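Local coordinates for protein Phi class glutathione transferase GSTF1 (PDB 4RI6) that probably catalyses the transfer of glutathione onto electrophilic halides, releasing an S-substituted glutathione, a halide anion and a proton, as a Phi class glutathione transferase, at residues Phe162-Asp174 and Trp195-Leu209. Sequence-based numbering, arbitrary orientation.
Sequences FSFADLSHLPNGD and WWTEISNRESWKKVL
Leu170 CB sits over one face of the Trp205 six-membered ring, 3.7 Å from its centroid, a CH-pi contact. Leu209 CG lies on the opposite face, and Asp174 is at the edge. On the Phe162 ring, Arg202 lays its guanidinium flat over one face, with planes 6° apart, a stacked cation-pi pair. Ile199 CG2 meets the edge of Phe162. These contacts form part of the buried core of the all-helical GST C-terminal domain. They pack helix 164-179 against helices 190-200 and 203-214. Trp195 turns an edge to the face of His169, a T-shaped pair, and Ile199 CD1 lies on one face of Trp195. The Trp196 ring has Leu170 O at its edge, and its CH2 lies against the Gly173 backbone, 3.2 Å from Asp174 N.

Ser163 and Asp166 form a capping box, the N-capping motif of this core helix in the GST fold. Ser163 N donates to Asp166 OD2, while Trp195 NE1, from helix 190-200, donates to Asp166 OD1 at 2.8 Å. Leu157 N is a second donor to OD1.

Leu170 is a knob among Trp196, Ile199, Ser200 and Trp205. Its CG stands anti to the carbonyl carbon (chi1 -76°), and CD2 lies 3.6 Å from Ile199 CG1. Trp205 NE1 reaches Asp174 OD2 at 2.8 Å, nearly straight and from above the carboxylate plane. With an alanine at Trp205, the Asp174 carboxylate would probably lose its indole donor and a gap open beside Leu170. Arg202 NE makes a salt bridge to Glu25 of helix 14-25. Arg202 CD lies over the centre of the Phe162 ring, and the bend at chi3 (70°) turns NE and the guanidinium back along the ring.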
ATOM      1  N   PHE A 162       1.216  15.554 -13.412  1.00 24.03           N
ATOM      2  CA  PHE A 162       1.935  14.317 -13.078  1.00 23.38           C
ATOM      3  C   PHE A 162       2.132  14.248 -11.572  1.00 22.86           C
ATOM      4  O   PHE A 162       2.499  15.241 -10.950  1.00 24.75           O
ATOM      5  CB  PHE A 162       3.285  14.254 -13.801  1.00 23.60           C
ATOM      6  CG  PHE A 162       4.097  13.006 -13.510  1.00 23.83           C
ATOM      7  CD1 PHE A 162       3.802  11.806 -14.130  1.00 23.37           C
ATOM      8  CD2 PHE A 162       5.198  13.061 -12.669  1.00 24.09           C
ATOM      9  CE1 PHE A 162       4.560  10.673 -13.888  1.00 23.37           C
ATOM     10  CE2 PHE A 162       5.961  11.932 -12.417  1.00 23.95           C
ATOM     11  CZ  PHE A 162       5.643  10.735 -13.029  1.00 23.04           C
ATOM     12  N   SER A 163       1.887  13.084 -10.985  1.00 20.62           N
ATOM     13  CA  SER A 163       2.083  12.929  -9.551  1.00 19.51           C
ATOM     14  C   SER A 163       2.751  11.621  -9.238  1.00 18.43           C
ATOM     15  O   SER A 163       2.940  10.772 -10.117  1.00 17.22           O
ATOM     16  CB  SER A 163       0.754  12.998  -8.797  1.00 18.90           C
ATOM     17  OG  SER A 163       0.048  11.778  -8.876  1.00 18.82           O
ATOM     18  N   PHE A 164       3.070  11.437  -7.961  1.00 18.09           N
ATOM     19  CA  PHE A 164       3.605  10.165  -7.527  1.00 17.61           C
ATOM     20  C   PHE A 164       2.660   9.007  -7.853  1.00 17.39           C
ATOM     21  O   PHE A 164       3.102   7.874  -8.055  1.00 18.20           O
ATOM     22  CB  PHE A 164       3.913  10.186  -6.018  1.00 18.83           C
ATOM     23  CG  PHE A 164       4.604   8.950  -5.566  1.00 19.16           C
ATOM     24  CD1 PHE A 164       5.917   8.727  -5.927  1.00 19.71           C
ATOM     25  CD2 PHE A 164       3.931   7.959  -4.874  1.00 19.50           C
ATOM     26  CE1 PHE A 164       6.550   7.580  -5.591  1.00 19.54           C
ATOM     27  CE2 PHE A 164       4.579   6.802  -4.520  1.00 19.77           C
ATOM     28  CZ  PHE A 164       5.891   6.618  -4.876  1.00 19.99           C
ATOM     29  N   ALA A 165       1.358   9.271  -7.907  1.00 16.36           N
ATOM     30  CA  ALA A 165       0.424   8.211  -8.275  1.00 17.23           C
ATOM     31  C   ALA A 165       0.760   7.661  -9.649  1.00 17.22           C
ATOM     32  O   ALA A 165       0.792   6.449  -9.840  1.00 18.80           O
ATOM     33  CB  ALA A 165      -0.994   8.699  -8.237  1.00 17.18           C
ATOM     34  N   ASP A 166       1.011   8.542 -10.611  1.00 16.62           N
ATOM     35  CA  ASP A 166       1.387   8.085 -11.953  1.00 17.01           C
ATOM     36  C   ASP A 166       2.751   7.408 -11.928  1.00 16.49           C
ATOM     37  O   ASP A 166       2.934   6.324 -12.493  1.00 16.42           O
ATOM     38  CB  ASP A 166       1.389   9.247 -12.931  1.00 17.44           C
ATOM     39  CG  ASP A 166       0.115  10.045 -12.862  1.00 18.11           C
ATOM     40  OD1 ASP A 166      -0.931   9.561 -13.350  1.00 18.35           O
ATOM     41  OD2 ASP A 166       0.169  11.163 -12.322  1.00 18.58           O
ATOM     42  N   LEU A 167       3.697   8.045 -11.240  1.00 16.70           N
ATOM     43  CA  LEU A 167       5.059   7.544 -11.146  1.00 16.93           C
ATOM     44  C   LEU A 167       5.069   6.110 -10.652  1.00 16.72           C
ATOM     45  O   LEU A 167       5.766   5.261 -11.206  1.00 16.39           O
ATOM     46  CB  LEU A 167       5.901   8.451 -10.241  1.00 16.93           C
ATOM     47  CG  LEU A 167       7.399   8.180 -10.151  1.00 18.28           C
ATOM     48  CD1 LEU A 167       8.121   9.429  -9.664  1.00 18.15           C
ATOM     49  CD2 LEU A 167       7.711   6.984  -9.234  1.00 19.23           C
ATOM     50  N   SER A 168       4.233   5.821  -9.664  1.00 16.58           N
ATOM     51  CA  SER A 168       4.277   4.525  -9.031  1.00 16.76           C
ATOM     52  C   SER A 168       3.843   3.385  -9.972  1.00 16.52           C
ATOM     53  O   SER A 168       4.194   2.217  -9.716  1.00 17.00           O
ATOM     54  CB  SER A 168       3.406   4.565  -7.756  1.00 16.70           C
ATOM     55  OG  SER A 168       3.742   3.537  -6.856  1.00 16.77           O
ATOM     56  N   HIS A 169       3.116   3.726 -11.051  1.00 15.71           N
ATOM     57  CA  HIS A 169       2.698   2.749 -12.066  1.00 15.47           C
ATOM     58  C   HIS A 169       3.771   2.448 -13.118  1.00 16.10           C
ATOM     59  O   HIS A 169       3.669   1.464 -13.847  1.00 17.29           O
ATOM     60  CB  HIS A 169       1.441   3.219 -12.790  1.00 15.63           C
ATOM     61  CG  HIS A 169       0.211   3.194 -11.956  1.00 15.61           C
ATOM     62  ND1 HIS A 169      -0.062   4.134 -10.979  1.00 16.34           N
ATOM     63  CD2 HIS A 169      -0.824   2.318 -11.933  1.00 16.11           C
ATOM     64  CE1 HIS A 169      -1.207   3.829 -10.390  1.00 16.03           C
ATOM     65  NE2 HIS A 169      -1.687   2.732 -10.945  1.00 16.02           N
ATOM     66  N   LEU A 170       4.786   3.296 -13.197  1.00 16.29           N
ATOM     67  CA  LEU A 170       5.791   3.146 -14.237  1.00 17.61           C
ATOM     68  C   LEU A 170       6.538   1.799 -14.186  1.00 17.76           C
ATOM     69  O   LEU A 170       6.724   1.181 -15.232  1.00 18.77           O
ATOM     70  CB  LEU A 170       6.793   4.304 -14.180  1.00 18.24           C
ATOM     71  CG  LEU A 170       6.260   5.627 -14.740  1.00 19.71           C
ATOM     72  CD1 LEU A 170       7.157   6.809 -14.365  1.00 19.32           C
ATOM     73  CD2 LEU A 170       6.105   5.545 -16.253  1.00 21.30           C
ATOM     74  N   PRO A 171       6.961   1.327 -12.992  1.00 17.62           N
ATOM     75  CA  PRO A 171       7.835   0.137 -13.059  1.00 17.32           C
ATOM     76  C   PRO A 171       7.159  -1.125 -13.610  1.00 18.25           C
ATOM     77  O   PRO A 171       7.723  -1.780 -14.490  1.00 18.89           O
ATOM     78  CB  PRO A 171       8.274  -0.051 -11.604  1.00 18.27           C
ATOM     79  CG  PRO A 171       8.218   1.340 -11.031  1.00 18.13           C
ATOM     80  CD  PRO A 171       7.001   1.962 -11.662  1.00 17.22           C
ATOM     81  N   ASN A 172       5.966  -1.465 -13.133  1.00 18.78           N
ATOM     82  CA  ASN A 172       5.312  -2.657 -13.653  1.00 18.95           C
ATOM     83  C   ASN A 172       4.765  -2.401 -15.046  1.00 19.18           C
ATOM     84  O   ASN A 172       4.806  -3.278 -15.909  1.00 19.16           O
ATOM     85  CB  ASN A 172       4.198  -3.140 -12.728  1.00 20.00           C
ATOM     86  CG  ASN A 172       4.737  -3.830 -11.499  1.00 21.33           C
ATOM     87  OD1 ASN A 172       5.885  -4.263 -11.472  1.00 23.27           O
ATOM     88  ND2 ASN A 172       3.909  -3.956 -10.483  1.00 20.86           N
ATOM     89  N   GLY A 173       4.232  -1.207 -15.267  1.00 19.40           N
ATOM     90  CA  GLY A 173       3.704  -0.867 -16.571  1.00 19.78           C
ATOM     91  C   GLY A 173       4.753  -0.997 -17.656  1.00 19.75           C
ATOM     92  O   GLY A 173       4.498  -1.571 -18.723  1.00 20.05           O
ATOM     93  N   ASP A 174       5.958  -0.505 -17.387  1.00 18.42           N
ATOM     94  CA  ASP A 174       6.974  -0.451 -18.428  1.00 19.38           C
ATOM     95  C   ASP A 174       7.424  -1.863 -18.773  1.00 20.11           C
ATOM     96  O   ASP A 174       7.635  -2.183 -19.943  1.00 20.54           O
ATOM     97  CB  ASP A 174       8.172   0.418 -17.992  1.00 20.56           C
ATOM     98  CG  ASP A 174       9.035   0.871 -19.180  1.00 24.39           C
ATOM     99  OD1 ASP A 174       9.820   0.052 -19.664  1.00 25.28           O
ATOM    100  OD2 ASP A 174       8.913   2.026 -19.654  1.00 26.24           O
ATOM    101  N   TRP A 195      -2.023   8.416 -21.531  1.00 17.25           N
ATOM    102  CA  TRP A 195      -1.410   8.562 -20.228  1.00 17.45           C
ATOM    103  C   TRP A 195      -0.073   7.828 -20.175  1.00 18.06           C
ATOM    104  O   TRP A 195       0.926   8.407 -19.763  1.00 18.22           O
ATOM    105  CB  TRP A 195      -2.374   8.024 -19.185  1.00 16.97           C
ATOM    106  CG  TRP A 195      -1.853   7.771 -17.808  1.00 16.92           C
ATOM    107  CD1 TRP A 195      -1.585   8.695 -16.844  1.00 17.52           C
ATOM    108  CD2 TRP A 195      -1.638   6.490 -17.205  1.00 16.96           C
ATOM    109  NE1 TRP A 195      -1.198   8.067 -15.683  1.00 16.68           N
ATOM    110  CE2 TRP A 195      -1.220   6.715 -15.877  1.00 16.97           C
ATOM    111  CE3 TRP A 195      -1.748   5.178 -17.663  1.00 18.18           C
ATOM    112  CZ2 TRP A 195      -0.925   5.666 -14.987  1.00 17.87           C
ATOM    113  CZ3 TRP A 195      -1.443   4.133 -16.783  1.00 18.42           C
ATOM    114  CH2 TRP A 195      -1.045   4.392 -15.457  1.00 18.31           C
ATOM    115  N   TRP A 196      -0.067   6.563 -20.597  1.00 18.34           N
ATOM    116  CA  TRP A 196       1.154   5.768 -20.592  1.00 17.85           C
ATOM    117  C   TRP A 196       2.261   6.458 -21.405  1.00 18.45           C
ATOM    118  O   TRP A 196       3.437   6.513 -20.992  1.00 18.94           O
ATOM    119  CB  TRP A 196       0.922   4.353 -21.138  1.00 18.56           C
ATOM    120  CG  TRP A 196       2.217   3.629 -21.068  1.00 18.92           C
ATOM    121  CD1 TRP A 196       3.010   3.276 -22.103  1.00 20.53           C
ATOM    122  CD2 TRP A 196       2.926   3.270 -19.878  1.00 19.20           C
ATOM    123  NE1 TRP A 196       4.160   2.705 -21.647  1.00 21.19           N
ATOM    124  CE2 TRP A 196       4.142   2.695 -20.279  1.00 20.38           C
ATOM    125  CE3 TRP A 196       2.653   3.383 -18.515  1.00 20.04           C
ATOM    126  CZ2 TRP A 196       5.078   2.229 -19.372  1.00 20.53           C
ATOM    127  CZ3 TRP A 196       3.578   2.916 -17.622  1.00 20.60           C
ATOM    128  CH2 TRP A 196       4.773   2.343 -18.052  1.00 21.24           C
ATOM    129  N   THR A 197       1.880   6.984 -22.562  1.00 19.34           N
ATOM    130  CA  THR A 197       2.825   7.672 -23.420  1.00 20.62           C
ATOM    131  C   THR A 197       3.385   8.886 -22.700  1.00 19.93           C
ATOM    132  O   THR A 197       4.587   9.107 -22.706  1.00 20.85           O
ATOM    133  CB  THR A 197       2.157   8.081 -24.737  1.00 22.43           C
ATOM    134  OG1 THR A 197       1.689   6.912 -25.418  1.00 23.20           O
ATOM    135  CG2 THR A 197       3.123   8.779 -25.632  1.00 23.07           C
ATOM    136  N   GLU A 198       2.530   9.668 -22.049  1.00 18.19           N
ATOM    137  CA  GLU A 198       3.026  10.863 -21.372  1.00 18.41           C
ATOM    138  C   GLU A 198       3.946  10.529 -20.223  1.00 19.02           C
ATOM    139  O   GLU A 198       4.987  11.144 -20.066  1.00 20.07           O
ATOM    140  CB  GLU A 198       1.883  11.736 -20.848  1.00 18.84           C
ATOM    141  CG  GLU A 198       0.992  12.327 -21.928  1.00 19.40           C
ATOM    142  CD  GLU A 198       0.527  13.713 -21.561  1.00 21.21           C
ATOM    143  OE1 GLU A 198      -0.698  13.928 -21.389  1.00 20.89           O
ATOM    144  OE2 GLU A 198       1.401  14.610 -21.457  1.00 23.20           O
ATOM    145  N   ILE A 199       3.578   9.561 -19.398  1.00 19.65           N
ATOM    146  CA  ILE A 199       4.365   9.352 -18.191  1.00 19.44           C
ATOM    147  C   ILE A 199       5.654   8.576 -18.485  1.00 18.71           C
ATOM    148  O   ILE A 199       6.685   8.843 -17.854  1.00 20.22           O
ATOM    149  CB  ILE A 199       3.537   8.667 -17.066  1.00 19.27           C
ATOM    150  CG1 ILE A 199       3.098   7.240 -17.406  1.00 19.28           C
ATOM    151  CG2 ILE A 199       2.358   9.550 -16.720  1.00 19.72           C
ATOM    152  CD1 ILE A 199       2.467   6.489 -16.190  1.00 19.15           C
ATOM    153  N   SER A 200       5.638   7.676 -19.470  1.00 18.13           N
ATOM    154  CA  SER A 200       6.817   6.844 -19.726  1.00 19.69           C
ATOM    155  C   SER A 200       7.890   7.591 -20.498  1.00 20.18           C
ATOM    156  O   SER A 200       9.031   7.135 -20.572  1.00 21.02           O
ATOM    157  CB  SER A 200       6.439   5.571 -20.483  1.00 20.19           C
ATOM    158  OG  SER A 200       5.957   5.835 -21.790  1.00 20.44           O
ATOM    159  N   ASN A 201       7.526   8.736 -21.066  1.00 21.18           N
ATOM    160  CA  ASN A 201       8.504   9.564 -21.763  1.00 22.93           C
ATOM    161  C   ASN A 201       9.042  10.751 -20.953  1.00 24.77           C
ATOM    162  O   ASN A 201       9.792  11.579 -21.484  1.00 25.95           O
ATOM    163  CB  ASN A 201       7.908  10.053 -23.098  1.00 23.52           C
ATOM    164  CG  ASN A 201       7.953   8.978 -24.149  1.00 24.75           C
ATOM    165  OD1 ASN A 201       9.012   8.692 -24.724  1.00 26.25           O
ATOM    166  ND2 ASN A 201       6.829   8.325 -24.365  1.00 23.35           N
ATOM    167  N   ARG A 202       8.730  10.802 -19.663  1.00 25.02           N
ATOM    168  CA  ARG A 202       9.392  11.761 -18.789  1.00 24.72           C
ATOM    169  C   ARG A 202      10.892  11.478 -18.733  1.00 24.67           C
ATOM    170  O   ARG A 202      11.311  10.323 -18.757  1.00 24.10           O
ATOM    171  CB  ARG A 202       8.797  11.706 -17.394  1.00 25.05           C
ATOM    172  CG  ARG A 202       7.357  12.118 -17.387  1.00 25.92           C
ATOM    173  CD  ARG A 202       6.821  12.129 -15.976  1.00 26.48           C
ATOM    174  NE  ARG A 202       7.373  13.198 -15.142  1.00 27.60           N
ATOM    175  CZ  ARG A 202       6.910  14.441 -15.114  1.00 28.64           C
ATOM    176  NH1 ARG A 202       5.932  14.801 -15.934  1.00 30.41           N
ATOM    177  NH2 ARG A 202       7.435  15.328 -14.282  1.00 29.20           N
ATOM    178  N   GLU A 203      11.698  12.532 -18.646  1.00 25.79           N
ATOM    179  CA  GLU A 203      13.140  12.372 -18.620  1.00 27.00           C
ATOM    180  C   GLU A 203      13.571  11.558 -17.407  1.00 26.15           C
ATOM    181  O   GLU A 203      14.508  10.783 -17.505  1.00 25.90           O
ATOM    182  CB  GLU A 203      13.841  13.736 -18.628  1.00 29.83           C
ATOM    183  CG  GLU A 203      13.718  14.516 -19.944  1.00 32.78           C
ATOM    184  CD  GLU A 203      14.335  13.788 -21.127  1.00 34.60           C
ATOM    185  OE1 GLU A 203      15.246  12.948 -20.917  1.00 34.08           O
ATOM    186  OE2 GLU A 203      13.891  14.044 -22.268  1.00 36.46           O
ATOM    187  N   SER A 204      12.866  11.699 -16.282  1.00 24.52           N
ATOM    188  CA  SER A 204      13.241  10.956 -15.078  1.00 23.44           C
ATOM    189  C   SER A 204      13.161   9.470 -15.362  1.00 22.26           C
ATOM    190  O   SER A 204      14.074   8.704 -15.032  1.00 22.42           O
ATOM    191  CB  SER A 204      12.348  11.310 -13.887  1.00 23.83           C
ATOM    192  OG  SER A 204      10.984  11.006 -14.165  1.00 23.64           O
ATOM    193  N   TRP A 205      12.073   9.054 -16.002  1.00 21.37           N
ATOM    194  CA  TRP A 205      11.888   7.648 -16.283  1.00 21.62           C
ATOM    195  C   TRP A 205      12.869   7.164 -17.355  1.00 22.13           C
ATOM    196  O   TRP A 205      13.403   6.055 -17.255  1.00 21.99           O
ATOM    197  CB  TRP A 205      10.440   7.354 -16.683  1.00 20.58           C
ATOM    198  CG  TRP A 205      10.184   5.866 -16.780  1.00 19.81           C
ATOM    199  CD1 TRP A 205       9.833   5.179 -17.894  1.00 19.90           C
ATOM    200  CD2 TRP A 205      10.319   4.896 -15.731  1.00 18.57           C
ATOM    201  NE1 TRP A 205       9.703   3.843 -17.607  1.00 20.63           N
ATOM    202  CE2 TRP A 205      10.017   3.640 -16.285  1.00 18.68           C
ATOM    203  CE3 TRP A 205      10.662   4.972 -14.373  1.00 18.31           C
ATOM    204  CZ2 TRP A 205      10.055   2.464 -15.538  1.00 18.42           C
ATOM    205  CZ3 TRP A 205      10.675   3.803 -13.634  1.00 18.39           C
ATOM    206  CH2 TRP A 205      10.384   2.573 -14.218  1.00 17.47           C
ATOM    207  N   LYS A 206      13.131   7.986 -18.362  1.00 23.40           N
ATOM    208  CA  LYS A 206      14.138   7.634 -19.355  1.00 23.94           C
ATOM    209  C   LYS A 206      15.507   7.427 -18.708  1.00 24.74           C
ATOM    210  O   LYS A 206      16.258   6.532 -19.110  1.00 25.10           O
ATOM    211  CB  LYS A 206      14.235   8.711 -20.432  1.00 25.28           C
ATOM    212  CG  LYS A 206      13.007   8.834 -21.280  1.00 26.17           C
ATOM    213  CD  LYS A 206      13.203   9.987 -22.223  1.00 27.78           C
ATOM    214  CE  LYS A 206      12.142  10.083 -23.240  1.00 31.20           C
ATOM    215  NZ  LYS A 206      12.489  11.245 -24.107  1.00 31.83           N
ATOM    216  N   LYS A 207      15.824   8.240 -17.705  1.00 25.08           N
ATOM    217  CA  LYS A 207      17.118   8.115 -17.042  0.52 25.74           C
ATOM    218  C   LYS A 207      17.189   6.811 -16.254  1.00 25.16           C
ATOM    219  O   LYS A 207      18.221   6.155 -16.252  1.00 26.36           O
ATOM    220  CB  LYS A 207      17.387   9.320 -16.143  0.52 26.88           C
ATOM    221  CG  LYS A 207      17.629  10.584 -16.936  0.52 28.84           C
ATOM    222  CD  LYS A 207      17.993  11.785 -16.095  0.52 30.69           C
ATOM    223  CE  LYS A 207      18.162  13.019 -16.967  0.52 32.76           C
ATOM    224  NZ  LYS A 207      19.002  14.054 -16.311  0.52 34.74           N
ATOM    225  N   VAL A 208      16.092   6.420 -15.620  1.00 23.62           N
ATOM    226  CA  VAL A 208      16.077   5.166 -14.909  1.00 23.54           C
ATOM    227  C   VAL A 208      16.298   4.000 -15.870  1.00 23.67           C
ATOM    228  O   VAL A 208      17.095   3.108 -15.593  1.00 24.30           O
ATOM    229  CB  VAL A 208      14.751   4.970 -14.142  1.00 22.16           C
ATOM    230  CG1 VAL A 208      14.669   3.559 -13.555  1.00 22.68           C
ATOM    231  CG2 VAL A 208      14.602   6.029 -13.036  1.00 22.55           C
ATOM    232  N   LEU A 209      15.590   3.984 -16.991  1.00 22.88           N
ATOM    233  CA  LEU A 209      15.762   2.907 -17.957  1.00 22.94           C
ATOM    234  C   LEU A 209      17.194   2.854 -18.491  1.00 24.91           C
ATOM    235  O   LEU A 209      17.747   1.774 -18.723  1.00 24.73           O
ATOM    236  CB  LEU A 209      14.787   3.064 -19.113  1.00 22.95           C
ATOM    237  CG  LEU A 209      13.321   2.886 -18.766  1.00 23.98           C
ATOM    238  CD1 LEU A 209      12.495   3.108 -20.002  1.00 24.28           C
ATOM    239  CD2 LEU A 209      13.045   1.508 -18.191  1.00 23.83           C
TER